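Local coordinates for protein WZI (Escherichia coli, PDB 2YNK) that probably binds capsular polysaccharide at the outer membrane as a lectin-like beta-barrel and takes part in group 1 capsule assembly, at residues S28-S33 and P149-P154; G158-G163 and Q292-D297; I233-G238 and H346-G351; A271-K276 and G300-A305; M307-I312 and E328-R333. All blocks are in the same frame, centred on the assembly; numbering follows the deposited sequence.

Contact 1 (S28-S33 and P149-P154)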
# COMPACT_ATOMS: atom_id res chain seq x y z
N SER A 28 -6.04 4.57 5.14
CA SER A 28 -4.60 4.71 5.39
C SER A 28 -3.99 3.51 6.14
O SER A 28 -2.81 3.52 6.47
CB SER A 28 -4.31 6.00 6.14
OG SER A 28 -4.71 5.91 7.49
N THR A 29 -4.79 2.48 6.38
CA THR A 29 -4.30 1.24 6.97
C THR A 29 -4.90 0.06 6.23
O THR A 29 -6.05 -0.32 6.46
CB THR A 29 -4.64 1.17 8.45
OG1 THR A 29 -3.84 2.12 9.15
CG2 THR A 29 -4.35 -0.19 9.01
N TRP A 30 -4.10 -0.51 5.32
CA TRP A 30 -4.44 -1.73 4.61
C TRP A 30 -3.72 -2.90 5.21
O TRP A 30 -2.62 -2.75 5.73
CB TRP A 30 -4.08 -1.61 3.15
CG TRP A 30 -4.87 -0.54 2.46
CD1 TRP A 30 -4.77 0.83 2.63
CD2 TRP A 30 -5.92 -0.73 1.46
NE1 TRP A 30 -5.67 1.49 1.83
CE2 TRP A 30 -6.39 0.61 1.10
CE3 TRP A 30 -6.51 -1.83 0.86
CZ2 TRP A 30 -7.38 0.81 0.17
CZ3 TRP A 30 -7.51 -1.62 -0.08
CH2 TRP A 30 -7.94 -0.33 -0.42
N PRO A 31 -4.32 -4.10 5.15
CA PRO A 31 -5.59 -4.39 4.49
C PRO A 31 -6.79 -3.84 5.26
O PRO A 31 -6.72 -3.63 6.47
CB PRO A 31 -5.60 -5.92 4.48
CG PRO A 31 -4.91 -6.28 5.72
CD PRO A 31 -3.81 -5.27 5.87
N LEU A 32 -7.88 -3.60 4.54
CA LEU A 32 -9.12 -3.09 5.14
C LEU A 32 -10.06 -4.24 5.49
O LEU A 32 -10.19 -5.18 4.73
CB LEU A 32 -9.85 -2.16 4.17
CG LEU A 32 -9.07 -1.01 3.53
CD1 LEU A 32 -9.86 -0.41 2.38
CD2 LEU A 32 -8.73 0.04 4.56
N SER A 33 -10.71 -4.14 6.64
CA SER A 33 -11.83 -5.04 6.97
C SER A 33 -13.04 -4.74 6.08
O SER A 33 -13.45 -3.60 5.97
CB SER A 33 -12.22 -4.87 8.43
OG SER A 33 -11.08 -4.94 9.27
N PRO A 149 0.10 -8.61 2.20
CA PRO A 149 0.66 -7.27 2.07
C PRO A 149 -0.10 -6.24 2.88
O PRO A 149 -1.33 -6.38 3.10
CB PRO A 149 0.52 -6.97 0.57
CG PRO A 149 -0.62 -7.81 0.13
CD PRO A 149 -0.52 -9.07 0.94
N GLN A 150 0.63 -5.20 3.31
CA GLN A 150 0.04 -4.08 4.04
C GLN A 150 0.27 -2.77 3.31
O GLN A 150 1.02 -2.71 2.31
CB GLN A 150 0.67 -3.97 5.44
CG GLN A 150 0.33 -5.11 6.39
CD GLN A 150 1.43 -5.34 7.41
OE1 GLN A 150 2.57 -5.68 7.07
NE2 GLN A 150 1.09 -5.16 8.68
N TRP A 151 -0.40 -1.73 3.80
CA TRP A 151 -0.06 -0.36 3.45
C TRP A 151 -0.32 0.52 4.62
O TRP A 151 -1.44 0.57 5.12
CB TRP A 151 -0.87 0.12 2.27
CG TRP A 151 -0.45 1.46 1.73
CD1 TRP A 151 -0.89 2.72 2.13
CD2 TRP A 151 0.48 1.72 0.63
NE1 TRP A 151 -0.31 3.70 1.38
CE2 TRP A 151 0.53 3.17 0.46
CE3 TRP A 151 1.25 0.92 -0.20
CZ2 TRP A 151 1.32 3.76 -0.50
CZ3 TRP A 151 2.04 1.53 -1.17
CH2 TRP A 151 2.07 2.92 -1.32
N TRP A 152 0.73 1.22 5.07
CA TRP A 152 0.62 2.10 6.23
C TRP A 152 0.78 3.56 5.87
O TRP A 152 1.90 4.06 5.69
CB TRP A 152 1.64 1.70 7.28
CG TRP A 152 1.24 0.49 8.07
CD1 TRP A 152 0.19 -0.40 7.81
CD2 TRP A 152 1.89 -0.04 9.26
NE1 TRP A 152 0.16 -1.40 8.75
CE2 TRP A 152 1.14 -1.23 9.65
CE3 TRP A 152 2.98 0.34 10.02
CZ2 TRP A 152 1.47 -1.97 10.75
CZ3 TRP A 152 3.31 -0.41 11.14
CH2 TRP A 152 2.58 -1.54 11.49
N GLY A 153 -0.36 4.26 5.76
CA GLY A 153 -0.37 5.70 5.58
C GLY A 153 -1.19 6.17 4.40
O GLY A 153 -1.70 5.37 3.64
N PRO A 154 -1.30 7.50 4.25
CA PRO A 154 -2.21 8.11 3.29
C PRO A 154 -1.61 8.33 1.91
O PRO A 154 -2.30 8.81 1.01
CB PRO A 154 -2.52 9.45 3.93
CG PRO A 154 -1.26 9.80 4.64
CD PRO A 154 -0.60 8.52 5.05

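Contact 2 (G158-G163 and Q292-D297)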
# COMPACT_ATOMS: atom_id res chain seq x y z
N GLY A 158 3.81 5.70 -2.09
CA GLY A 158 4.59 4.92 -1.14
C GLY A 158 4.14 5.10 0.30
O GLY A 158 3.42 6.06 0.62
N SER A 159 4.51 4.15 1.14
CA SER A 159 4.55 4.35 2.57
C SER A 159 6.01 4.45 2.99
O SER A 159 6.84 3.67 2.53
CB SER A 159 3.91 3.18 3.31
OG SER A 159 4.31 3.21 4.68
N LEU A 160 6.33 5.37 3.88
CA LEU A 160 7.70 5.53 4.35
C LEU A 160 8.09 4.45 5.36
O LEU A 160 9.28 4.35 5.71
CB LEU A 160 7.90 6.89 5.01
CG LEU A 160 7.66 8.14 4.15
CD1 LEU A 160 7.77 9.38 5.04
CD2 LEU A 160 8.63 8.22 2.99
N ILE A 161 7.13 3.66 5.83
CA ILE A 161 7.37 2.72 6.93
C ILE A 161 7.00 1.28 6.62
O ILE A 161 7.74 0.37 6.96
CB ILE A 161 6.64 3.16 8.21
CG1 ILE A 161 7.05 2.26 9.39
CG2 ILE A 161 5.12 3.17 8.00
CD1 ILE A 161 6.98 2.94 10.74
N ARG A 162 5.83 1.06 6.01
CA ARG A 162 5.44 -0.27 5.56
C ARG A 162 4.59 -0.17 4.32
O ARG A 162 3.39 0.15 4.38
CB ARG A 162 4.71 -1.05 6.65
CG ARG A 162 5.63 -1.73 7.66
CD ARG A 162 6.47 -2.87 7.07
NE ARG A 162 5.63 -3.95 6.54
CZ ARG A 162 5.36 -4.15 5.25
NH1 ARG A 162 5.87 -3.38 4.29
NH2 ARG A 162 4.55 -5.15 4.92
N GLY A 163 5.22 -0.44 3.18
CA GLY A 163 4.56 -0.43 1.91
C GLY A 163 4.48 -1.80 1.27
O GLY A 163 4.42 -2.83 1.94
N GLN A 292 3.23 12.45 6.00
CA GLN A 292 3.75 11.35 6.81
C GLN A 292 5.20 11.63 7.16
O GLN A 292 5.98 12.06 6.31
CB GLN A 292 3.63 10.03 6.03
CG GLN A 292 4.15 8.81 6.78
CD GLN A 292 3.88 7.51 6.05
OE1 GLN A 292 4.28 7.33 4.90
NE2 GLN A 292 3.18 6.58 6.71
N MSE A 293 5.55 11.38 8.42
CA MSE A 293 6.91 11.63 8.89
C MSE A 293 7.38 10.46 9.70
O MSE A 293 7.01 10.32 10.86
CB MSE A 293 6.93 12.90 9.74
CG MSE A 293 8.36 13.28 10.16
SE MSE A 293 8.30 14.63 11.59
CE MSE A 293 10.16 15.27 11.51
N ILE A 294 8.20 9.61 9.09
CA ILE A 294 8.78 8.47 9.79
C ILE A 294 10.25 8.73 10.06
O ILE A 294 10.96 9.23 9.20
CB ILE A 294 8.68 7.19 8.97
CG1 ILE A 294 7.22 6.88 8.66
CG2 ILE A 294 9.31 6.04 9.73
CD1 ILE A 294 6.41 6.50 9.87
N GLY A 295 10.69 8.39 11.27
CA GLY A 295 12.07 8.61 11.70
C GLY A 295 12.80 7.31 12.00
O GLY A 295 12.16 6.30 12.32
N GLU A 296 14.12 7.33 11.91
CA GLU A 296 14.93 6.14 12.16
C GLU A 296 15.31 5.97 13.63
O GLU A 296 15.51 4.84 14.08
CB GLU A 296 16.17 6.15 11.27
CG GLU A 296 15.90 5.63 9.87
CD GLU A 296 15.82 4.11 9.79
OE1 GLU A 296 15.81 3.43 10.84
OE2 GLU A 296 15.76 3.61 8.65
N ASP A 297 15.40 7.07 14.37
CA ASP A 297 15.64 7.06 15.82
C ASP A 297 14.42 7.65 16.54
O ASP A 297 13.65 8.41 15.94
CB ASP A 297 16.89 7.89 16.16
CG ASP A 297 18.09 7.55 15.29
OD1 ASP A 297 18.30 6.36 15.00
OD2 ASP A 297 18.82 8.48 14.89

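Contact 3 (I233-G238 and H346-G351)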
# COMPACT_ATOMS: atom_id res chain seq x y z
N ILE A 233 7.64 0.20 13.94
CA ILE A 233 8.15 -1.07 13.44
C ILE A 233 9.48 -1.36 14.11
O ILE A 233 10.31 -0.46 14.23
CB ILE A 233 8.39 -1.01 11.92
CG1 ILE A 233 7.15 -1.47 11.15
CG2 ILE A 233 9.56 -1.88 11.50
CD1 ILE A 233 6.90 -2.96 11.24
N MSE A 234 9.69 -2.59 14.55
CA MSE A 234 11.03 -2.98 14.99
C MSE A 234 11.52 -4.20 14.25
O MSE A 234 10.80 -5.18 14.07
CB MSE A 234 11.16 -3.15 16.50
CG MSE A 234 10.13 -4.09 17.09
SE MSE A 234 10.67 -4.53 18.94
CE MSE A 234 8.81 -4.67 19.62
N GLN A 235 12.77 -4.13 13.80
CA GLN A 235 13.45 -5.24 13.16
C GLN A 235 14.20 -5.98 14.27
O GLN A 235 15.08 -5.41 14.90
CB GLN A 235 14.41 -4.71 12.10
CG GLN A 235 14.78 -5.70 11.01
CD GLN A 235 15.49 -5.03 9.84
OE1 GLN A 235 15.70 -5.65 8.79
NE2 GLN A 235 15.86 -3.76 10.01
N TRP A 236 13.84 -7.23 14.51
CA TRP A 236 14.20 -7.91 15.75
C TRP A 236 14.36 -9.40 15.53
O TRP A 236 13.82 -9.94 14.57
CB TRP A 236 13.10 -7.60 16.78
CG TRP A 236 13.24 -8.29 18.11
CD1 TRP A 236 13.95 -7.86 19.23
CD2 TRP A 236 12.64 -9.56 18.52
NE1 TRP A 236 13.84 -8.75 20.25
CE2 TRP A 236 13.07 -9.79 19.89
CE3 TRP A 236 11.82 -10.49 17.89
CZ2 TRP A 236 12.69 -10.92 20.59
CZ3 TRP A 236 11.44 -11.63 18.61
CH2 TRP A 236 11.86 -11.84 19.92
N GLY A 237 15.13 -10.06 16.38
CA GLY A 237 15.34 -11.51 16.24
C GLY A 237 16.28 -11.90 15.09
O GLY A 237 16.88 -11.04 14.44
N GLY A 238 16.39 -13.21 14.86
CA GLY A 238 17.27 -13.78 13.83
C GLY A 238 18.34 -14.68 14.42
O GLY A 238 18.44 -14.83 15.63
N HIS A 346 23.22 -1.25 11.33
CA HIS A 346 24.56 -1.77 11.61
C HIS A 346 24.57 -3.19 12.12
O HIS A 346 25.59 -3.88 12.01
CB HIS A 346 25.31 -0.85 12.59
CG HIS A 346 24.62 -0.68 13.93
ND1 HIS A 346 23.42 -0.07 14.06
CD2 HIS A 346 25.01 -1.04 15.21
CE1 HIS A 346 23.06 -0.05 15.35
NE2 HIS A 346 24.04 -0.65 16.06
N ILE A 347 23.45 -3.64 12.69
CA ILE A 347 23.25 -5.07 12.99
C ILE A 347 22.57 -5.72 11.79
O ILE A 347 23.13 -6.60 11.15
CB ILE A 347 22.41 -5.30 14.27
CG1 ILE A 347 23.14 -4.78 15.51
CG2 ILE A 347 22.09 -6.77 14.46
CD1 ILE A 347 24.60 -5.21 15.61
N TYR A 348 21.37 -5.27 11.48
CA TYR A 348 20.64 -5.74 10.31
C TYR A 348 21.24 -5.04 9.09
O TYR A 348 20.78 -3.99 8.67
CB TYR A 348 19.13 -5.51 10.49
CG TYR A 348 18.59 -6.30 11.67
CD1 TYR A 348 18.21 -7.62 11.52
CD2 TYR A 348 18.53 -5.74 12.94
CE1 TYR A 348 17.75 -8.36 12.60
CE2 TYR A 348 18.06 -6.48 14.03
CZ TYR A 348 17.67 -7.79 13.84
OH TYR A 348 17.22 -8.54 14.91
N LYS A 349 22.28 -5.66 8.54
CA LYS A 349 23.17 -4.98 7.59
C LYS A 349 22.63 -4.92 6.18
O LYS A 349 23.05 -4.07 5.40
CB LYS A 349 24.55 -5.65 7.59
CG LYS A 349 25.35 -5.44 8.88
CD LYS A 349 26.72 -6.08 8.76
CE LYS A 349 27.57 -5.88 9.99
NZ LYS A 349 29.01 -6.04 9.63
N ASP A 350 21.71 -5.82 5.86
CA ASP A 350 21.00 -5.78 4.57
C ASP A 350 20.01 -4.60 4.55
O ASP A 350 19.35 -4.36 3.54
CB ASP A 350 20.22 -7.07 4.32
CG ASP A 350 21.07 -8.24 3.84
OD1 ASP A 350 22.32 -8.15 3.74
OD2 ASP A 350 20.44 -9.29 3.55
N GLY A 351 19.87 -3.89 5.67
CA GLY A 351 19.04 -2.70 5.72
C GLY A 351 17.58 -3.05 5.85
O GLY A 351 17.25 -4.20 6.10

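Contact 4 (A271-K276 and G300-A305)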
# COMPACT_ATOMS: atom_id res chain seq x y z
N ALA A 271 9.64 4.61 13.32
CA ALA A 271 8.44 5.13 13.99
C ALA A 271 8.11 6.55 13.52
O ALA A 271 9.00 7.36 13.29
CB ALA A 271 8.63 5.10 15.50
N GLY A 272 6.82 6.83 13.37
CA GLY A 272 6.39 8.14 12.96
C GLY A 272 4.89 8.34 12.91
O GLY A 272 4.12 7.48 13.32
N PHE A 273 4.48 9.49 12.38
CA PHE A 273 3.08 9.89 12.33
C PHE A 273 2.66 10.23 10.91
O PHE A 273 3.49 10.55 10.06
CB PHE A 273 2.84 11.12 13.21
CG PHE A 273 3.39 10.99 14.60
CD1 PHE A 273 2.83 10.12 15.51
CD2 PHE A 273 4.48 11.75 15.00
CE1 PHE A 273 3.33 10.00 16.80
CE2 PHE A 273 5.00 11.63 16.28
CZ PHE A 273 4.42 10.75 17.18
N ASP A 274 1.36 10.14 10.68
CA ASP A 274 0.76 10.58 9.42
C ASP A 274 -0.54 11.32 9.69
O ASP A 274 -1.11 11.20 10.77
CB ASP A 274 0.54 9.40 8.46
CG ASP A 274 0.30 8.07 9.17
OD1 ASP A 274 1.26 7.50 9.76
OD2 ASP A 274 -0.84 7.58 9.14
N PHE A 275 -0.99 12.10 8.71
CA PHE A 275 -2.29 12.76 8.80
C PHE A 275 -2.92 12.88 7.41
O PHE A 275 -2.22 12.84 6.39
CB PHE A 275 -2.16 14.16 9.42
CG PHE A 275 -1.70 15.21 8.45
CD1 PHE A 275 -2.62 15.91 7.67
CD2 PHE A 275 -0.34 15.48 8.29
CE1 PHE A 275 -2.20 16.86 6.76
CE2 PHE A 275 0.09 16.43 7.37
CZ PHE A 275 -0.84 17.12 6.61
N LYS A 276 -4.24 13.03 7.39
CA LYS A 276 -4.96 13.42 6.18
C LYS A 276 -6.06 14.42 6.60
O LYS A 276 -6.81 14.17 7.55
CB LYS A 276 -5.56 12.20 5.46
CG LYS A 276 -6.24 12.55 4.14
CD LYS A 276 -6.87 11.37 3.41
CE LYS A 276 -7.73 11.85 2.24
NZ LYS A 276 -8.05 10.82 1.20
N GLY A 300 11.95 9.50 22.58
CA GLY A 300 10.84 9.23 23.50
C GLY A 300 9.49 9.26 22.83
O GLY A 300 8.96 8.22 22.42
N PHE A 301 8.93 10.46 22.70
CA PHE A 301 7.60 10.66 22.10
C PHE A 301 7.67 11.07 20.62
O PHE A 301 6.75 10.76 19.85
CB PHE A 301 6.72 11.62 22.93
CG PHE A 301 7.41 12.88 23.43
CD1 PHE A 301 8.13 12.88 24.63
CD2 PHE A 301 7.31 14.07 22.72
CE1 PHE A 301 8.75 14.03 25.09
CE2 PHE A 301 7.93 15.23 23.18
CZ PHE A 301 8.65 15.21 24.37
N LEU A 302 8.74 11.75 20.23
CA LEU A 302 8.93 12.18 18.84
C LEU A 302 10.02 11.35 18.15
O LEU A 302 10.89 10.80 18.81
CB LEU A 302 9.31 13.66 18.79
CG LEU A 302 8.15 14.64 19.03
CD1 LEU A 302 8.66 15.95 19.62
CD2 LEU A 302 7.36 14.87 17.74
N PRO A 303 9.96 11.25 16.81
CA PRO A 303 11.01 10.59 16.04
C PRO A 303 12.11 11.54 15.59
O PRO A 303 11.87 12.74 15.50
CB PRO A 303 10.25 10.08 14.83
CG PRO A 303 9.21 11.11 14.60
CD PRO A 303 8.79 11.55 15.98
N SER A 304 13.29 10.99 15.30
CA SER A 304 14.42 11.76 14.76
C SER A 304 14.95 11.07 13.49
O SER A 304 14.45 10.01 13.10
CB SER A 304 15.54 11.84 15.80
OG SER A 304 15.02 11.89 17.11
N ALA A 305 15.95 11.67 12.86
CA ALA A 305 16.52 11.14 11.61
C ALA A 305 15.39 10.86 10.61
O ALA A 305 15.24 9.74 10.11
CB ALA A 305 17.34 9.89 11.89

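Contact 5 (M307-I312 and E328-R333)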
# COMPACT_ATOMS: atom_id res chain seq x y z
N MSE A 307 12.44 10.90 7.68
CA MSE A 307 12.06 10.91 6.27
C MSE A 307 10.71 11.56 6.18
O MSE A 307 9.89 11.44 7.08
CB MSE A 307 12.00 9.48 5.75
CG MSE A 307 13.39 8.86 5.84
SE MSE A 307 13.29 6.97 5.37
CE MSE A 307 12.46 6.30 7.03
N PHE A 308 10.48 12.26 5.07
CA PHE A 308 9.27 13.05 4.90
C PHE A 308 8.47 12.68 3.67
O PHE A 308 9.01 12.18 2.66
CB PHE A 308 9.63 14.52 4.83
CG PHE A 308 10.17 15.07 6.11
CD1 PHE A 308 11.53 14.99 6.40
CD2 PHE A 308 9.32 15.64 7.05
CE1 PHE A 308 12.03 15.50 7.58
CE2 PHE A 308 9.81 16.14 8.24
CZ PHE A 308 11.17 16.07 8.51
N LEU A 309 7.17 12.93 3.77
CA LEU A 309 6.24 12.69 2.68
C LEU A 309 5.03 13.61 2.84
O LEU A 309 4.51 13.77 3.95
CB LEU A 309 5.80 11.23 2.70
CG LEU A 309 4.65 10.81 1.78
CD1 LEU A 309 4.81 9.32 1.46
CD2 LEU A 309 3.28 11.12 2.38
N GLY A 310 4.61 14.21 1.74
CA GLY A 310 3.45 15.09 1.72
C GLY A 310 2.77 15.03 0.38
O GLY A 310 3.40 14.69 -0.63
N GLY A 311 1.49 15.35 0.36
CA GLY A 311 0.72 15.39 -0.88
C GLY A 311 -0.63 16.08 -0.80
O GLY A 311 -1.13 16.41 0.29
N ILE A 312 -1.23 16.29 -1.96
CA ILE A 312 -2.52 16.93 -2.07
C ILE A 312 -3.31 16.14 -3.10
O ILE A 312 -2.75 15.74 -4.13
CB ILE A 312 -2.35 18.41 -2.48
CG1 ILE A 312 -3.70 19.13 -2.50
CG2 ILE A 312 -1.66 18.53 -3.83
CD1 ILE A 312 -3.59 20.57 -2.96
N GLU A 328 2.23 14.52 -5.11
CA GLU A 328 2.85 13.94 -3.93
C GLU A 328 4.38 14.07 -3.96
O GLU A 328 5.02 13.79 -4.98
CB GLU A 328 2.43 12.47 -3.83
CG GLU A 328 2.72 11.81 -2.50
CD GLU A 328 2.07 10.45 -2.34
OE1 GLU A 328 0.90 10.29 -2.75
OE2 GLU A 328 2.72 9.53 -1.79
N ALA A 329 4.97 14.50 -2.83
CA ALA A 329 6.43 14.67 -2.71
C ALA A 329 7.00 13.79 -1.60
O ALA A 329 6.42 13.73 -0.52
CB ALA A 329 6.78 16.12 -2.46
N HIS A 330 8.11 13.09 -1.87
CA HIS A 330 8.78 12.25 -0.88
C HIS A 330 10.20 12.69 -0.68
O HIS A 330 10.84 13.18 -1.60
CB HIS A 330 8.84 10.80 -1.34
CG HIS A 330 7.50 10.12 -1.43
ND1 HIS A 330 7.39 8.79 -1.52
CD2 HIS A 330 6.19 10.62 -1.45
CE1 HIS A 330 6.10 8.45 -1.60
NE2 HIS A 330 5.37 9.57 -1.56
N ASP A 331 10.72 12.50 0.53
CA ASP A 331 12.15 12.66 0.78
C ASP A 331 12.62 11.60 1.78
O ASP A 331 12.30 11.67 2.97
CB ASP A 331 12.47 14.07 1.30
CG ASP A 331 13.98 14.34 1.38
OD1 ASP A 331 14.68 13.56 2.06
OD2 ASP A 331 14.45 15.33 0.77
N THR A 332 13.37 10.62 1.29
CA THR A 332 13.85 9.52 2.13
C THR A 332 15.34 9.67 2.50
O THR A 332 15.99 8.69 2.87
CB THR A 332 13.56 8.16 1.49
OG1 THR A 332 14.24 8.07 0.23
CG2 THR A 332 12.06 7.99 1.28
N ARG A 333 15.86 10.88 2.42
CA ARG A 333 17.12 11.20 3.08
C ARG A 333 16.85 11.40 4.57
O ARG A 333 15.70 11.37 5.01
CB ARG A 333 17.73 12.48 2.49
CG ARG A 333 18.09 12.37 1.02
CD ARG A 333 18.60 13.69 0.47
NE ARG A 333 17.52 14.66 0.33
CZ ARG A 333 17.70 15.93 -0.03
NH1 ARG A 333 18.92 16.40 -0.29
NH2 ARG A 333 16.66 16.74 -0.13

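Contact 1 (S28-S33 and P149-P154)
The indoles of Trp30 and Trp151 meet obliquely. Their five-membered rings stand at 88° to each other, with centroids 5.9 Å apart. Leu32 CG sits over the centre of one Trp30 face, and Trp30 O lies at the edge of the Trp152 ring, near its plane. Gly153 O lies in plane at the edge of the Trp151 ring. The nearest atoms of the two tryptophan side chains are their stems, Trp30 CB and Trp151 CB, at 3.8 Å. Trp151 CG is anti to the backbone N (chi1 -172°), which leads its indole away from segment 28-33 and leaves CB to meet Trp30.

The backbones form a short antiparallel pair. Trp30 N bonds Trp151 O at 2.9 Å, and Trp151 N returns to Trp30 O at 3.1 Å. Gly153 N adds a bond to Ser28 O at 2.7 Å. A cis peptide bond then leads into Pro31, whose CD lies 4.2 Å from Gln150 CG.

This two-stranded sheet is separate from the barrel wall and lies deep inside it. Gln196 of the wall receives Gln150 NE2 and Trp152 NE1, while Arg217 and Glu227 bond Thr29 and Ser28. The chemistry implies an interior plug, several of whose buried polar side chains are satisfied by wall residues.

Contact 2 (G158-G163 and Q292-D297)
Leu160 lies closest to Ile294, CA to CA 6.3 Å, where the loop 158-163 passes over strand 292-295 without forming a beta bridge. Gln292 makes the polar link. Its CG is anti to the backbone N (chi1 180°), and the extended side chain carries the amide from the strand to the loop backbone. Gln292 OE1 accepts Leu160 N at 3.0 Å. The N-H points almost straight at the oxygen (175°), although the donor stands 45° above the amide plane. Leu160 and Gln292 slide past each other in opposite directions, and Leu160 CD1 lies 3.5 Å from Gln292 O.

The apolar part centres on Ile294. Its CG1 meets Leu160 CB at 3.7 Å. Its CD1 touches Ile161 CD1, also at 3.7 Å, and the two isoleucine side chains cross at about a right angle.

Ser159 shapes the loop as an ST turn and ST motif. Its OG accepts Ile161 N at 3.1 Å and Arg162 N at 2.9 Å. That hydroxyl also bonds Trp152 O, which takes Gln292 NE2 as well. Leu160 O and Ile161 O bond the hydroxyls of Tyr343 and Tyr352. Gln292 thus ties both the loop and strand 151-152 to the wall, one with each end of its amide. The chemistry implies a buried junction in which an inward-facing wall glutamine satisfies backbone polar groups, beside a small aliphatic cluster.

Contact 3 (I233-G238 and H346-G351)
Tyr348 OH donates to Gly237 O at 2.6 Å. It lies in the plane of that carbonyl, on a lone pair. Gln235 covers one face of the tyrosine ring. Its CG is 4.0 Å from the ring centroid and 15° off the normal, which makes a CH-pi contact. The amide carries on past the ring toward the stem, with Gln235 CD 3.7 Å from Tyr348 CB. Amide and ring planes are 10° apart and stacked, and the two side chains run in opposite directions. Ile347 CG2 lies over the opposite ring face, toward the rim.

Backbone turns hold this first shell. Tyr348 is the centre of an inverse gamma turn and also begins a type I turn, closed by Gly351 N to Tyr348 O at 3.1 Å. Just after strand 226-236 ends, Gly237 has a positive phi (74°), which favours glycine. Farther out, Tyr205 packs on Gln235 and Tyr348, and its hydroxyl bonds Gly351 O. Arg241 NE makes a weak bond to Tyr348 OH.

The contact fastens a loop, probably extracellular, to the end of a barrel strand. Its chemistry implies a tyrosine fixed by a bond at its hydroxyl and by stacking on its face.

Contact 4 (A271-K276 and G300-A305)
Phe273 turns its ring toward Pro303 through its first two torsions. CG is anti to the carbonyl carbon, beside the backbone N (chi1 -50°), and chi2 is -70°. The contact joins a strand of the 18-stranded outer-membrane barrel to a small two-stranded hairpin, 298-299 with 302-304, in the excursion between wall strands 287-295 and 306-317.

The short segments 271-276 and 302-304 run at 116° to each other, with axes 6.7 Å apart at closest approach. No hydrogen bond crosses between them. Pro303 sits against the start of segment 271-276, its CB 3.4 Å from Ala271 O. Pro303 CD meets the Phe273 ring obliquely, 3.8 Å from CE2. Leu302 CD2 approaches the same CE2 at 4.3 Å, at the ring edge. Phe273, Phe301 and Leu302 are on the surface, whereas Pro303 is buried.

Around the contact, Pro303 O bonds Asn306 ND2, and Ala271 touches Glu298 of the hairpin. A classic beta bulge sets Glu296 and Asp297 opposite Ser304. A bound hexane lies about 6 Å from the side chain of Phe273. At the tip of that ring, Phe273 CZ is 3.5 Å from Phe301 O, which lies in the ring plane.

Contact 5 (M307-I312 and E328-R333)
An antiparallel beta hairpin of the barrel wall, strands 306-317 and 322-331, brings Leu309 beside His330. Phe308 pairs with Asp331 through two backbone bonds, each 2.8 Å between N of one residue and O of the other. Gly310 pairs with Ala329 in the same way. Leu309 and Glu328 sit with His330 on one face of the sheet, and Phe308, Ala329 and Asp331 lie on the other.

The Leu309 and His330 side chains lie side by side, pointing the same way. Leu309 CD1 is over the imidazole face, toward the rim, 3.4 Å from the ring centroid, in a CH-pi contact. His330 NE2 donates to Glu328 OE2 at 2.7 Å. The bond is straight (173°) and in the ring plane, and it meets the oxygen on its anti side. Asp361 takes His330 ND1. Tyr290 OH and the backbone N of Tyr156 bond Glu328 OE1, and Glu157 N bonds OE2.

Where the strand ends, Arg333 N bonds Asp331 OD1 at 3.0 Å, an Asx turn. Arg333 also grips Asp331 OD2 side-on in a salt bridge, with NH2 (2.8 Å, on the syn lone pair) and NE. Met307 CG reaches 3.8 Å from Thr332 CA nearby. Chain neighbours paired antiparallel in this up-and-down way are typical of an outer-membrane beta-barrel.

In the fold
Contacts 1, 2 and 3 are buried, whereas contacts 4 and 5 are partly buried and reach the surface. Contact 1 lies nearest the chain's centre and joins two pieces of the plug. Contact 2 ties that plug to the wall, and the two meet through Trp152. Contacts 2 and 4 engage neighbouring strands 287-295 and 268-278. Strand 306-317 of contact 5 borders 287-295 on its other flank. Contact 3 holds a loop at the end of strand 226-236, itself next to 268-278. Backbone pairing dominates contacts 1 and 5. Side-chain amide bonding marks contact 2, a tyrosine hydroxyl marks contact 3, and contact 4 is mostly apolar van der Waals contact, with no hydrogen bond across it.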